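Local coordinates for protein echicetin A-chain (Echis carinatus, PDB 1OZ7) that pairs with a beta subunit to bind the platelet receptor GPIbalpha and inhibit aggregation, and promotes aggregation when IgM kappa is bound as well, at residues M1-W6 / C125-P130; L69-K74 / Y97-V102. All blocks are in the same frame, centred on the assembly; numbering follows the deposited sequence.

How the contacts relate
From the N terminus the chain begins with residues 1-6, which run into strand 7-9, and the C-terminal residues 125-130 return to pack against them. Contact 1 therefore closes almost the entire chain into one loop and brings the two termini together on the four-stranded sheet. After both helices, residues 69-74 take in the end of strand 64-71 and the start of the loop after it; the chain departs on a long excursion lacking helix and strand, and residues 97-102 bring it back: contact 2 closes this smaller loop within the larger one. Contact 2 joins two strands of the three-stranded sheet. The centres of contacts 1 and 2 are about 26 Å apart, on opposite sides of the chain's centre.

Contact 1: M1-W6 / C125-P130; sequences MCPPGW and CKYPVP
Trp6 and Tyr127 form the aromatic centre of the contact that brings the two chain ends together, the N-terminal loop meeting the last strand of the C-type lectin-like fold. They make an offset edge-to-face pair: Tyr127 turns its CE2 edge over one face of the indole, off-centre toward the rim, with the six-membered ring and the phenol inclined at 67° and their centroids 5.0 Å apart. The closest approach is Tyr127 CE2 to Trp6 CZ3, 3.3 Å. Tyr127 CG sits between the backbone N and the carbonyl carbon (chi1 76°), from where the ring extends toward the loop though CB does not point at it. Trp6 CH2 also reaches Cys125 CB at 4.0 Å, while the indole continues onto Met15 and Gln33.

The loop is shaped by a type II beta turn from Pro3 to Trp6, closed by Trp6 N to Pro3 O at 3.2 Å. Pro3 and Tyr127 meet tip to tip, Pro3 CD lying 4.1 Å from Tyr127 CZ; the still shorter approach to the hydroxyl is doubtful. Nearer the termini, Val129 CG2 lies 3.8 Å from Met1 O and 4.4 Å from Cys2 SG.

The two segments are linked through a third element, strand 12-21: Cys2 is disulfide-bonded to Cys13, and Cys125 and Tyr127 pair by backbone hydrogen bonds with Met15 and Cys13. Direct attraction between them is thus chiefly dispersion and the electrostatics of a ring edge over a ring face, with the Cys2-Cys13 disulfide tying the loop to strand 12-21.

Contact 2: L69-K74 / Y97-V102; sequences LSERSK and YSECFV
Leu69 and Phe101 pack at the root of the long loop that, as in other snaclecs, reaches across to the partner subunit; strands 64-71 and 100-104 are antiparallel neighbours in the three-stranded sheet, and the chain between them forms the loop.

Two backbone hydrogen bonds join residues 69-71 to residues 99-101. Glu71 N donates to Glu99 O at 3.0 Å, the angle at the hydrogen 147° and the donor tilted 30° from the carbonyl plane, whereas Phe101 N to Leu69 O, at 3.5 Å, is weak.

Apolar contact comes from Leu69 and Phe101, whose side chains lie side by side and point the same way, Leu69 CD2 to Phe101 CD2 at 3.8 Å. Both also rest on Trp112, and Phe101 meets aromatic rings of the partner subunit edge-to-face. Leu69 to Glu71 pair with a strand of that subunit too, carrying the sheet across the interface. Ser70 and Cys100 take the other face, against Trp23; Cys100 is disulfide-bonded to Cys117.

Glu71 and Glu99, two acids, cross obliquely and meet through their aliphatic parts, with Glu71 CG anti to the backbone N (chi1 -161°) and 3.5 Å from Glu99 CG. The Glu71 carboxylate crowds Ser73, so its placement is uncertain; like charge, with Glu75 also near, could raise the acids' proton affinity. As modelled, Glu71 OE1 and Glu99 OE2 are 4.2 Å apart.

Contact 1: M1-W6 / C125-P130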
ATOM      1  N   MET A   1     -11.905 -28.879  18.854  1.00 48.99           N
ATOM      2  CA  MET A   1     -11.401 -29.215  20.218  1.00 49.18           C
ATOM      3  C   MET A   1     -10.192 -28.334  20.528  1.00 47.35           C
ATOM      4  O   MET A   1      -9.044 -28.766  20.433  1.00 46.61           O
ATOM      5  CB  MET A   1     -11.005 -30.694  20.281  1.00 51.65           C
ATOM      6  CG  MET A   1     -10.903 -31.278  21.691  1.00 54.20           C
ATOM      7  SD  MET A   1      -9.661 -30.502  22.748  1.00 57.81           S
ATOM      8  CE  MET A   1     -10.690 -29.432  23.761  1.00 54.25           C
ATOM      9  N   CYS A   2     -10.463 -27.089  20.897  1.00 44.54           N
ATOM     10  CA  CYS A   2      -9.403 -26.149  21.209  1.00 41.14           C
ATOM     11  C   CYS A   2      -9.262 -25.965  22.713  1.00 41.26           C
ATOM     12  O   CYS A   2     -10.217 -26.156  23.462  1.00 42.29           O
ATOM     13  CB  CYS A   2      -9.691 -24.809  20.532  1.00 37.84           C
ATOM     14  SG  CYS A   2      -9.704 -24.900  18.713  1.00 29.79           S
ATOM     15  N   PRO A   3      -8.059 -25.595  23.175  1.00 41.71           N
ATOM     16  CA  PRO A   3      -7.790 -25.384  24.598  1.00 41.47           C
ATOM     17  C   PRO A   3      -8.780 -24.418  25.233  1.00 41.34           C
ATOM     18  O   PRO A   3      -9.546 -23.752  24.538  1.00 39.25           O
ATOM     19  CB  PRO A   3      -6.369 -24.824  24.599  1.00 40.69           C
ATOM     20  CG  PRO A   3      -5.753 -25.481  23.419  1.00 41.22           C
ATOM     21  CD  PRO A   3      -6.845 -25.350  22.379  1.00 41.74           C
ATOM     22  N   PRO A   4      -8.782 -24.336  26.571  1.00 42.72           N
ATOM     23  CA  PRO A   4      -9.704 -23.425  27.252  1.00 43.99           C
ATOM     24  C   PRO A   4      -9.378 -21.971  26.931  1.00 43.14           C
ATOM     25  O   PRO A   4      -8.210 -21.578  26.924  1.00 44.19           O
ATOM     26  CB  PRO A   4      -9.489 -23.756  28.728  1.00 45.75           C
ATOM     27  CG  PRO A   4      -9.099 -25.211  28.688  1.00 46.21           C
ATOM     28  CD  PRO A   4      -8.118 -25.223  27.541  1.00 44.80           C
ATOM     29  N   GLY A   5     -10.410 -21.185  26.651  1.00 40.76           N
ATOM     30  CA  GLY A   5     -10.204 -19.781  26.342  1.00 39.21           C
ATOM     31  C   GLY A   5      -9.986 -19.521  24.865  1.00 36.49           C
ATOM     32  O   GLY A   5     -10.102 -18.385  24.409  1.00 37.35           O
ATOM     33  N   TRP A   6      -9.658 -20.571  24.119  1.00 32.73           N
ATOM     34  CA  TRP A   6      -9.429 -20.446  22.686  1.00 28.80           C
ATOM     35  C   TRP A   6     -10.712 -20.723  21.934  1.00 26.79           C
ATOM     36  O   TRP A   6     -11.584 -21.427  22.430  1.00 27.16           O
ATOM     37  CB  TRP A   6      -8.360 -21.431  22.219  1.00 25.75           C
ATOM     38  CG  TRP A   6      -6.983 -21.116  22.713  1.00 23.16           C
ATOM     39  CD1 TRP A   6      -6.541 -21.160  24.003  1.00 22.73           C
ATOM     40  CD2 TRP A   6      -5.855 -20.748  21.913  1.00 20.11           C
ATOM     41  NE1 TRP A   6      -5.204 -20.849  24.056  1.00 21.01           N
ATOM     42  CE2 TRP A   6      -4.759 -20.592  22.785  1.00 19.69           C
ATOM     43  CE3 TRP A   6      -5.665 -20.535  20.543  1.00 18.84           C
ATOM     44  CZ2 TRP A   6      -3.489 -20.231  22.329  1.00 19.10           C
ATOM     45  CZ3 TRP A   6      -4.398 -20.172  20.089  1.00 20.00           C
ATOM     46  CH2 TRP A   6      -3.331 -20.026  20.981  1.00 19.48           C
ATOM     47  N   CYS A 125      -3.519 -15.097  17.875  1.00 19.23           N
ATOM     48  CA  CYS A 125      -2.746 -16.275  17.522  1.00 21.49           C
ATOM     49  C   CYS A 125      -3.657 -17.247  16.818  1.00 21.64           C
ATOM     50  O   CYS A 125      -4.882 -17.140  16.892  1.00 23.22           O
ATOM     51  CB  CYS A 125      -2.163 -16.963  18.756  1.00 22.11           C
ATOM     52  SG  CYS A 125      -0.812 -16.112  19.632  1.00 26.13           S
ATOM     53  N   LYS A 126      -3.047 -18.221  16.162  1.00 24.12           N
ATOM     54  CA  LYS A 126      -3.789 -19.229  15.419  1.00 23.36           C
ATOM     55  C   LYS A 126      -2.892 -20.445  15.217  1.00 24.06           C
ATOM     56  O   LYS A 126      -1.664 -20.323  15.144  1.00 21.54           O
ATOM     57  CB  LYS A 126      -4.217 -18.636  14.076  1.00 23.50           C
ATOM     58  CG  LYS A 126      -4.826 -19.598  13.064  1.00 22.09           C
ATOM     59  CD  LYS A 126      -5.158 -18.836  11.781  1.00 22.98           C
ATOM     60  CE  LYS A 126      -5.492 -19.754  10.621  1.00 24.40           C
ATOM     61  NZ  LYS A 126      -5.604 -18.998   9.337  1.00 21.90           N
ATOM     62  N   TYR A 127      -3.512 -21.617  15.161  1.00 26.10           N
ATOM     63  CA  TYR A 127      -2.785 -22.856  14.940  1.00 28.90           C
ATOM     64  C   TYR A 127      -3.787 -23.996  14.713  1.00 31.02           C
ATOM     65  O   TYR A 127      -4.924 -23.946  15.194  1.00 29.12           O
ATOM     66  CB  TYR A 127      -1.879 -23.159  16.137  1.00 29.63           C
ATOM     67  CG  TYR A 127      -2.603 -23.698  17.344  1.00 29.80           C
ATOM     68  CD1 TYR A 127      -3.003 -25.034  17.397  1.00 29.99           C
ATOM     69  CD2 TYR A 127      -2.901 -22.875  18.430  1.00 28.73           C
ATOM     70  CE1 TYR A 127      -3.678 -25.536  18.496  1.00 30.22           C
ATOM     71  CE2 TYR A 127      -3.578 -23.371  19.534  1.00 29.35           C
ATOM     72  CZ  TYR A 127      -3.960 -24.703  19.556  1.00 32.43           C
ATOM     73  OH  TYR A 127      -4.626 -25.210  20.643  1.00 38.65           O
ATOM     74  N   PRO A 128      -3.375 -25.030  13.960  1.00 33.09           N
ATOM     75  CA  PRO A 128      -4.203 -26.199  13.642  1.00 33.98           C
ATOM     76  C   PRO A 128      -4.001 -27.343  14.628  1.00 35.62           C
ATOM     77  O   PRO A 128      -2.886 -27.824  14.799  1.00 34.59           O
ATOM     78  CB  PRO A 128      -3.732 -26.567  12.248  1.00 33.57           C
ATOM     79  CG  PRO A 128      -2.245 -26.333  12.359  1.00 35.09           C
ATOM     80  CD  PRO A 128      -2.144 -25.020  13.142  1.00 33.45           C
ATOM     81  N   VAL A 129      -5.078 -27.786  15.267  1.00 38.40           N
ATOM     82  CA  VAL A 129      -4.977 -28.881  16.226  1.00 43.48           C
ATOM     83  C   VAL A 129      -4.246 -30.105  15.656  1.00 46.76           C
ATOM     84  O   VAL A 129      -3.512 -30.782  16.377  1.00 46.50           O
ATOM     85  CB  VAL A 129      -6.364 -29.318  16.725  1.00 44.08           C
ATOM     86  CG1 VAL A 129      -6.214 -30.376  17.812  1.00 45.05           C
ATOM     87  CG2 VAL A 129      -7.126 -28.117  17.250  1.00 43.56           C
ATOM     88  N   PRO A 130      -4.449 -30.412  14.361  1.00 50.30           N
ATOM     89  CA  PRO A 130      -3.781 -31.561  13.739  1.00 53.78           C
ATOM     90  C   PRO A 130      -2.287 -31.309  13.532  1.00 56.50           C
ATOM     91  O   PRO A 130      -1.648 -31.963  12.703  1.00 56.95           O
ATOM     92  CB  PRO A 130      -4.514 -31.711  12.407  1.00 53.59           C
ATOM     93  CG  PRO A 130      -5.875 -31.179  12.710  1.00 54.09           C
ATOM     94  CD  PRO A 130      -5.550 -29.941  13.503  1.00 52.23           C
TER

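Contact 2: L69-K74 / Y97-V102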
ATOM      1  N   LEU A  69       0.851 -10.897   8.526  1.00 22.55           N
ATOM      2  CA  LEU A  69       1.197 -10.490   7.171  1.00 25.01           C
ATOM      3  C   LEU A  69       2.510  -9.715   7.218  1.00 26.06           C
ATOM      4  O   LEU A  69       2.541  -8.536   7.576  1.00 24.15           O
ATOM      5  CB  LEU A  69       0.092  -9.627   6.558  1.00 25.48           C
ATOM      6  CG  LEU A  69       0.258  -9.340   5.059  1.00 27.02           C
ATOM      7  CD1 LEU A  69       0.366 -10.646   4.288  1.00 24.76           C
ATOM      8  CD2 LEU A  69      -0.920  -8.521   4.564  1.00 25.76           C
ATOM      9  N   SER A  70       3.592 -10.388   6.847  1.00 28.39           N
ATOM     10  CA  SER A  70       4.910  -9.781   6.879  1.00 30.66           C
ATOM     11  C   SER A  70       5.522  -9.487   5.518  1.00 31.78           C
ATOM     12  O   SER A  70       5.272 -10.173   4.523  1.00 31.39           O
ATOM     13  CB  SER A  70       5.866 -10.665   7.677  1.00 32.98           C
ATOM     14  OG  SER A  70       7.138 -10.059   7.805  1.00 38.63           O
ATOM     15  N   GLU A  71       6.333  -8.439   5.499  1.00 32.37           N
ATOM     16  CA  GLU A  71       7.011  -8.004   4.299  1.00 31.16           C
ATOM     17  C   GLU A  71       8.093  -9.038   4.014  1.00 31.18           C
ATOM     18  O   GLU A  71       8.763  -9.499   4.929  1.00 31.30           O
ATOM     19  CB  GLU A  71       7.598  -6.624   4.557  1.00 30.81           C
ATOM     20  CG  GLU A  71       7.941  -5.851   3.313  1.00 33.61           C
ATOM     21  CD  GLU A  71       9.250  -6.291   2.744  1.00 34.69           C
ATOM     22  OE1 GLU A  71      10.270  -6.172   3.464  1.00 36.15           O
ATOM     23  OE2 GLU A  71       9.262  -6.762   1.586  1.00 38.74           O
ATOM     24  N   ARG A  72       8.262  -9.412   2.752  1.00 32.41           N
ATOM     25  CA  ARG A  72       9.247 -10.428   2.402  1.00 34.60           C
ATOM     26  C   ARG A  72      10.638  -9.869   2.186  1.00 35.43           C
ATOM     27  O   ARG A  72      11.594 -10.622   2.019  1.00 33.60           O
ATOM     28  CB  ARG A  72       8.808 -11.173   1.145  1.00 36.98           C
ATOM     29  CG  ARG A  72       7.460 -11.856   1.270  1.00 41.10           C
ATOM     30  CD  ARG A  72       7.058 -12.524  -0.032  1.00 44.36           C
ATOM     31  NE  ARG A  72       5.790 -13.228   0.100  1.00 48.03           N
ATOM     32  CZ  ARG A  72       5.172 -13.851  -0.897  1.00 50.97           C
ATOM     33  NH1 ARG A  72       5.706 -13.858  -2.112  1.00 50.43           N
ATOM     34  NH2 ARG A  72       4.016 -14.469  -0.677  1.00 51.89           N
ATOM     35  N   SER A  73      10.747  -8.547   2.196  1.00 36.94           N
ATOM     36  CA  SER A  73      12.025  -7.883   1.983  1.00 37.55           C
ATOM     37  C   SER A  73      12.653  -8.353   0.670  1.00 37.16           C
ATOM     38  O   SER A  73      13.807  -8.761   0.636  1.00 36.69           O
ATOM     39  CB  SER A  73      12.957  -8.175   3.153  1.00 38.53           C
ATOM     40  OG  SER A  73      12.345  -7.799   4.374  1.00 39.62           O
ATOM     41  N   LYS A  74      11.867  -8.294  -0.402  1.00 37.84           N
ATOM     42  CA  LYS A  74      12.307  -8.696  -1.737  1.00 38.38           C
ATOM     43  C   LYS A  74      12.121  -7.521  -2.690  1.00 38.55           C
ATOM     44  O   LYS A  74      11.965  -7.710  -3.896  1.00 39.01           O
ATOM     45  CB  LYS A  74      11.475  -9.876  -2.241  1.00 38.66           C
ATOM     46  CG  LYS A  74      11.834 -11.232  -1.652  1.00 39.76           C
ATOM     47  CD  LYS A  74      10.744 -12.262  -1.956  1.00 41.24           C
ATOM     48  CE  LYS A  74      10.443 -12.374  -3.455  1.00 42.84           C
ATOM     49  NZ  LYS A  74      11.589 -12.912  -4.247  1.00 44.17           N
ATOM     50  N   TYR A  97      10.588   2.481   8.168  1.00 52.98           N
ATOM     51  CA  TYR A  97      10.067   1.395   7.352  1.00 48.55           C
ATOM     52  C   TYR A  97       8.895   0.697   8.040  1.00 45.45           C
ATOM     53  O   TYR A  97       8.911   0.486   9.248  1.00 45.11           O
ATOM     54  CB  TYR A  97      11.173   0.394   7.057  1.00 47.86           C
ATOM     55  N   SER A  98       7.876   0.361   7.256  1.00 41.82           N
ATOM     56  CA  SER A  98       6.691  -0.322   7.762  1.00 39.46           C
ATOM     57  C   SER A  98       6.511  -1.649   7.016  1.00 38.34           C
ATOM     58  O   SER A  98       5.808  -1.713   6.012  1.00 36.83           O
ATOM     59  CB  SER A  98       5.457   0.558   7.560  1.00 38.28           C
ATOM     60  OG  SER A  98       5.598   1.801   8.230  1.00 39.95           O
ATOM     61  N   GLU A  99       7.150  -2.708   7.506  1.00 37.62           N
ATOM     62  CA  GLU A  99       7.046  -4.007   6.855  1.00 34.97           C
ATOM     63  C   GLU A  99       6.027  -4.913   7.526  1.00 32.19           C
ATOM     64  O   GLU A  99       6.130  -6.139   7.461  1.00 32.71           O
ATOM     65  CB  GLU A  99       8.401  -4.708   6.844  1.00 37.07           C
ATOM     66  CG  GLU A  99       9.441  -4.063   5.958  1.00 39.69           C
ATOM     67  CD  GLU A  99      10.570  -3.481   6.763  1.00 44.42           C
ATOM     68  OE1 GLU A  99      10.400  -2.373   7.314  1.00 48.02           O
ATOM     69  OE2 GLU A  99      11.626  -4.141   6.863  1.00 47.93           O
ATOM     70  N   CYS A 100       5.036  -4.310   8.162  1.00 28.82           N
ATOM     71  CA  CYS A 100       4.015  -5.086   8.838  1.00 28.20           C
ATOM     72  C   CYS A 100       2.619  -4.563   8.577  1.00 27.31           C
ATOM     73  O   CYS A 100       2.434  -3.425   8.155  1.00 27.43           O
ATOM     74  CB  CYS A 100       4.295  -5.123  10.344  1.00 28.41           C
ATOM     75  SG  CYS A 100       5.709  -6.201  10.714  1.00 27.24           S
ATOM     76  N   PHE A 101       1.641  -5.426   8.809  1.00 28.13           N
ATOM     77  CA  PHE A 101       0.239  -5.092   8.632  1.00 26.90           C
ATOM     78  C   PHE A 101      -0.478  -5.525   9.898  1.00 25.47           C
ATOM     79  O   PHE A 101      -0.086  -6.493  10.543  1.00 26.56           O
ATOM     80  CB  PHE A 101      -0.346  -5.838   7.429  1.00 23.71           C
ATOM     81  CG  PHE A 101      -0.301  -5.058   6.152  1.00 23.15           C
ATOM     82  CD1 PHE A 101      -1.327  -4.175   5.828  1.00 22.12           C
ATOM     83  CD2 PHE A 101       0.770  -5.193   5.276  1.00 21.46           C
ATOM     84  CE1 PHE A 101      -1.285  -3.439   4.653  1.00 20.23           C
ATOM     85  CE2 PHE A 101       0.818  -4.459   4.098  1.00 17.75           C
ATOM     86  CZ  PHE A 101      -0.210  -3.583   3.787  1.00 18.69           C
ATOM     87  N   VAL A 102      -1.528  -4.802  10.248  1.00 24.69           N
ATOM     88  CA  VAL A 102      -2.306  -5.128  11.423  1.00 25.78           C
ATOM     89  C   VAL A 102      -3.746  -4.813  11.089  1.00 24.36           C
ATOM     90  O   VAL A 102      -4.028  -4.310  10.002  1.00 23.65           O
ATOM     91  CB  VAL A 102      -1.832  -4.282  12.602  1.00 29.55           C
TER